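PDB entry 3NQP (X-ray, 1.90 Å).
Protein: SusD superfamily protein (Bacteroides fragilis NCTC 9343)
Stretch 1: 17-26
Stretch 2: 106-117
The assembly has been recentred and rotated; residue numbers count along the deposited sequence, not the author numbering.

Stretch 1 17-26: YWKTEAQATA
Stretch 2, residues 106-117: TYLSDEMKNFYL

Contact between residues 17-26 and 106-117 of one chain, each a loop that leads into a helix continuing later in the chain (21-26 and 110-117). The helices run in nearly the same direction, their axes inclined by 20° and 11.7 Å apart at closest approach. The backbones are closest where the first helix begins, with Thr20 CA 5.9 Å from Tyr107 CA and Glu21 CA 5.8 Å from Leu108 CA; farther along, Thr25 CA and Tyr116 CA are 8.4 Å apart, leaving room for side chains between. Together the stretches bury 411 Å², Tyr107 contributing the largest share, 110 Å².

Trp18 (phi/psi -94/158) and Thr20 (-135/157) are extended, with Lys19 (-124/-17) making the bend between them. Thr20, chi1 p, is the N-cap of the first helix: OG1 accepts a weak bond from Gln23 N at 3.4 Å. Gln23 (m, t, chi3 -49°) folds back over the same turn, so that its OE1 accepts from Lys19 N at 2.9 Å and from Thr20 N at 3.0 Å, tying down the backbone before the helix. In the second stretch Tyr107 (-93/2) precedes the extended Leu108 (-112/148) and Ser109 (-60/152). Ser109, also p, caps its helix more firmly, with OG accepting from Met112 N at 3.1 Å.

Tyr107 points its CA-to-CB bond toward the first stretch; chi1 p (53°) and chi2 85° lay the ring along the backbone of 18-21. Thr20 N and Lys19 C lie over one face, and Tyr107 CD1 comes within 3.4 Å of Thr20 C. Ala24 CB meets the ring edge, 4.3 Å from Tyr107 CE1. At the far end Tyr107 OH is 3.5 Å from Trp18 CB, near the plane of the indole at its edge. Trp18 (chi1 m, chi2 -47°) leads its ring end away, so CB rather than the indole makes the apolar approach, 4.1 Å from Tyr107 CZ. A water lies 2.9 Å from Tyr107 OH and donates a weak bond to Trp18 O at 3.4 Å, bridging the two residues.

Leu108 starts sideways, but its m, t rotamer brings the branch end nearer: Leu108 CD2 packs 3.6 Å from Glu21 CA and CD1 4.2 Å from Ala24 CB, with CD2 nearly as close to Ala24 CB, at 4.3 Å, so both methyls border the alanine. The small side chain of Ala24 points toward the other stretch and meets both Tyr107 and Leu108.

Glu21 (t, m, chi3 -47°) bends its carboxylate toward Thr25, one helical turn on. Thr25, chi1 m, donates from OG1 to Glu21 OE2 at 2.6 Å and accepts from Tyr116 OH at 2.7 Å, the sole direct hydrogen bond between the stretches. One threonine hydroxyl thus links tyrosine to carboxylate in a relay. Tyr116 (m, chi2 -9°) reaches across the wider gap and presents its ring edge to Thr25 OG1. Met112, a selenomethionine, extends t, t before turning m at chi3; its SE rests 3.6 Å from Glu21 CG and 4.0 Å from Thr25 OG1, beside the relay.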

# COMPACT_ATOMS: atom_id res chain seq x y z
N TYR A 17 -10.23 -27.04 -20.42
CA TYR A 17 -10.18 -26.54 -21.82
C TYR A 17 -8.74 -26.40 -22.34
O TYR A 17 -8.51 -26.29 -23.55
CB TYR A 17 -10.93 -25.18 -21.93
N TRP A 18 -7.75 -26.40 -21.42
CA TRP A 18 -6.34 -26.38 -21.85
C TRP A 18 -5.73 -27.77 -21.93
O TRP A 18 -6.18 -28.71 -21.28
CB TRP A 18 -5.48 -25.55 -20.92
CG TRP A 18 -5.70 -24.10 -20.99
CD1 TRP A 18 -5.79 -23.33 -22.12
CD2 TRP A 18 -5.82 -23.22 -19.87
NE1 TRP A 18 -5.97 -22.00 -21.75
CE2 TRP A 18 -5.99 -21.92 -20.38
CE3 TRP A 18 -5.80 -23.41 -18.47
CZ2 TRP A 18 -6.16 -20.81 -19.54
CZ3 TRP A 18 -5.98 -22.31 -17.64
CH2 TRP A 18 -6.15 -21.03 -18.17
N LYS A 19 -4.67 -27.85 -22.72
CA LYS A 19 -4.00 -29.09 -23.03
C LYS A 19 -2.52 -29.05 -22.68
O LYS A 19 -1.90 -30.11 -22.62
CB LYS A 19 -4.12 -29.40 -24.55
CG LYS A 19 -5.52 -29.23 -25.18
CD LYS A 19 -6.46 -30.38 -24.82
CE LYS A 19 -7.87 -30.11 -25.33
NZ LYS A 19 -8.83 -31.15 -24.85
N THR A 20 -1.94 -27.86 -22.48
CA THR A 20 -0.48 -27.80 -22.29
C THR A 20 0.04 -26.90 -21.15
O THR A 20 -0.60 -25.92 -20.72
CB THR A 20 0.20 -27.32 -23.56
OG1 THR A 20 -0.09 -25.94 -23.73
CG2 THR A 20 -0.27 -28.10 -24.78
N GLU A 21 1.25 -27.22 -20.71
CA GLU A 21 1.93 -26.46 -19.66
C GLU A 21 2.13 -25.03 -20.12
O GLU A 21 1.90 -24.12 -19.35
CB GLU A 21 3.28 -27.11 -19.28
CG GLU A 21 4.22 -26.25 -18.36
CD GLU A 21 5.11 -25.24 -19.12
OE1 GLU A 21 5.73 -25.65 -20.13
OE2 GLU A 21 5.21 -24.05 -18.71
N ALA A 22 2.53 -24.83 -21.38
CA ALA A 22 2.74 -23.49 -21.94
C ALA A 22 1.52 -22.57 -21.78
O ALA A 22 1.65 -21.37 -21.51
CB ALA A 22 3.17 -23.57 -23.46
N GLN A 23 0.33 -23.13 -21.90
CA GLN A 23 -0.89 -22.34 -21.81
C GLN A 23 -1.18 -21.91 -20.37
O GLN A 23 -1.53 -20.75 -20.10
CB GLN A 23 -2.08 -23.14 -22.36
CG GLN A 23 -2.01 -23.42 -23.88
CD GLN A 23 -3.06 -24.42 -24.32
OE1 GLN A 23 -3.23 -25.48 -23.72
NE2 GLN A 23 -3.82 -24.05 -25.35
N ALA A 24 -1.03 -22.84 -19.44
CA ALA A 24 -1.23 -22.53 -18.04
C ALA A 24 -0.23 -21.47 -17.59
O ALA A 24 -0.59 -20.52 -16.93
CB ALA A 24 -1.09 -23.78 -17.20
N THR A 25 1.03 -21.63 -17.98
CA THR A 25 2.07 -20.70 -17.60
C THR A 25 1.83 -19.30 -18.20
O THR A 25 2.06 -18.29 -17.52
CB THR A 25 3.42 -21.26 -18.02
OG1 THR A 25 3.66 -22.46 -17.30
CG2 THR A 25 4.56 -20.23 -17.73
N ALA A 26 1.38 -19.25 -19.46
CA ALA A 26 0.98 -17.99 -20.10
C ALA A 26 -0.14 -17.31 -19.30
O ALA A 26 -0.12 -16.10 -19.09
CB ALA A 26 0.54 -18.20 -21.59
N THR A 106 -3.69 -32.83 -15.89
CA THR A 106 -2.71 -33.91 -15.87
C THR A 106 -1.45 -33.56 -16.65
O THR A 106 -0.49 -34.32 -16.65
CB THR A 106 -3.33 -35.20 -16.43
OG1 THR A 106 -3.77 -34.97 -17.77
CG2 THR A 106 -4.50 -35.64 -15.57
N TYR A 107 -1.43 -32.39 -17.29
CA TYR A 107 -0.30 -31.94 -18.10
C TYR A 107 0.70 -31.05 -17.35
O TYR A 107 1.63 -30.54 -17.96
CB TYR A 107 -0.82 -31.16 -19.33
CG TYR A 107 -1.79 -30.04 -18.97
CD1 TYR A 107 -1.32 -28.77 -18.61
CD2 TYR A 107 -3.15 -30.25 -18.98
CE1 TYR A 107 -2.19 -27.77 -18.26
CE2 TYR A 107 -4.03 -29.24 -18.66
CZ TYR A 107 -3.55 -28.01 -18.29
OH TYR A 107 -4.43 -27.03 -17.97
N LEU A 108 0.49 -30.81 -16.06
CA LEU A 108 1.47 -30.13 -15.21
C LEU A 108 2.00 -31.14 -14.19
O LEU A 108 1.28 -32.02 -13.71
CB LEU A 108 0.82 -28.95 -14.44
CG LEU A 108 0.20 -27.82 -15.27
CD1 LEU A 108 -0.54 -26.79 -14.37
CD2 LEU A 108 1.25 -27.18 -16.15
N SER A 109 3.25 -30.98 -13.82
CA SER A 109 3.78 -31.67 -12.66
C SER A 109 2.97 -31.26 -11.42
O SER A 109 2.39 -30.16 -11.35
CB SER A 109 5.26 -31.31 -12.45
OG SER A 109 5.43 -29.95 -12.12
N ASP A 110 2.92 -32.15 -10.45
CA ASP A 110 2.32 -31.81 -9.18
C ASP A 110 2.92 -30.53 -8.59
O ASP A 110 2.17 -29.72 -8.06
CB ASP A 110 2.49 -32.93 -8.18
CG ASP A 110 1.76 -34.21 -8.57
OD1 ASP A 110 1.00 -34.27 -9.57
OD2 ASP A 110 1.99 -35.18 -7.85
N GLU A 111 4.25 -30.39 -8.64
CA GLU A 111 4.96 -29.22 -8.08
C GLU A 111 4.53 -27.91 -8.72
O GLU A 111 4.24 -26.96 -8.02
CB GLU A 111 6.48 -29.34 -8.22
CG GLU A 111 7.10 -30.31 -7.18
CD GLU A 111 6.83 -31.77 -7.53
OE1 GLU A 111 6.63 -32.08 -8.73
OE2 GLU A 111 6.85 -32.59 -6.62
N MSE A 112 4.48 -27.87 -10.05
CA MSE A 112 4.08 -26.65 -10.74
C MSE A 112 2.60 -26.36 -10.55
O MSE A 112 2.22 -25.22 -10.33
CB MSE A 112 4.41 -26.73 -12.23
CG MSE A 112 4.02 -25.46 -13.01
SE MSE A 112 4.59 -25.52 -14.85
CE MSE A 112 6.49 -25.29 -14.70
N LYS A 113 1.77 -27.39 -10.63
CA LYS A 113 0.33 -27.22 -10.40
C LYS A 113 0.09 -26.61 -8.99
O LYS A 113 -0.68 -25.67 -8.84
CB LYS A 113 -0.39 -28.55 -10.54
CG LYS A 113 -1.89 -28.49 -10.30
CD LYS A 113 -2.47 -29.86 -10.02
CE LYS A 113 -2.61 -30.70 -11.23
NZ LYS A 113 -3.39 -31.97 -10.97
N ASN A 114 0.73 -27.19 -7.98
CA ASN A 114 0.54 -26.76 -6.61
C ASN A 114 1.09 -25.33 -6.42
O ASN A 114 0.50 -24.53 -5.72
CB ASN A 114 1.22 -27.72 -5.64
CG ASN A 114 0.51 -29.04 -5.51
OD1 ASN A 114 -0.65 -29.16 -5.90
ND2 ASN A 114 1.20 -30.02 -4.98
N PHE A 115 2.22 -25.03 -7.07
CA PHE A 115 2.79 -23.67 -6.96
C PHE A 115 1.85 -22.64 -7.56
O PHE A 115 1.58 -21.60 -6.95
CB PHE A 115 4.16 -23.55 -7.60
CG PHE A 115 4.86 -22.28 -7.22
CD1 PHE A 115 5.52 -22.20 -6.01
CD2 PHE A 115 4.78 -21.16 -8.01
CE1 PHE A 115 6.12 -21.03 -5.62
CE2 PHE A 115 5.39 -19.98 -7.60
CZ PHE A 115 6.06 -19.94 -6.42
N TYR A 116 1.35 -22.94 -8.75
CA TYR A 116 0.41 -22.09 -9.45
C TYR A 116 -0.89 -21.96 -8.67
O TYR A 116 -1.42 -20.85 -8.54
CB TYR A 116 0.13 -22.61 -10.86
CG TYR A 116 1.24 -22.40 -11.88
CD1 TYR A 116 2.35 -21.61 -11.60
CD2 TYR A 116 1.16 -22.98 -13.14
CE1 TYR A 116 3.36 -21.39 -12.54
CE2 TYR A 116 2.16 -22.74 -14.12
CZ TYR A 116 3.25 -21.96 -13.81
OH TYR A 116 4.21 -21.74 -14.74
N LEU A 117 -1.40 -23.05 -8.12
CA LEU A 117 -2.66 -22.95 -7.37
C LEU A 117 -2.43 -22.13 -6.06
O LEU A 117 -3.24 -21.30 -5.69
CB LEU A 117 -3.29 -24.32 -7.12
CG LEU A 117 -3.88 -24.94 -8.40
CD1 LEU A 117 -4.30 -26.38 -8.18
CD2 LEU A 117 -5.03 -24.05 -8.95
O HOH W 1 -7.22 -27.77 -18.14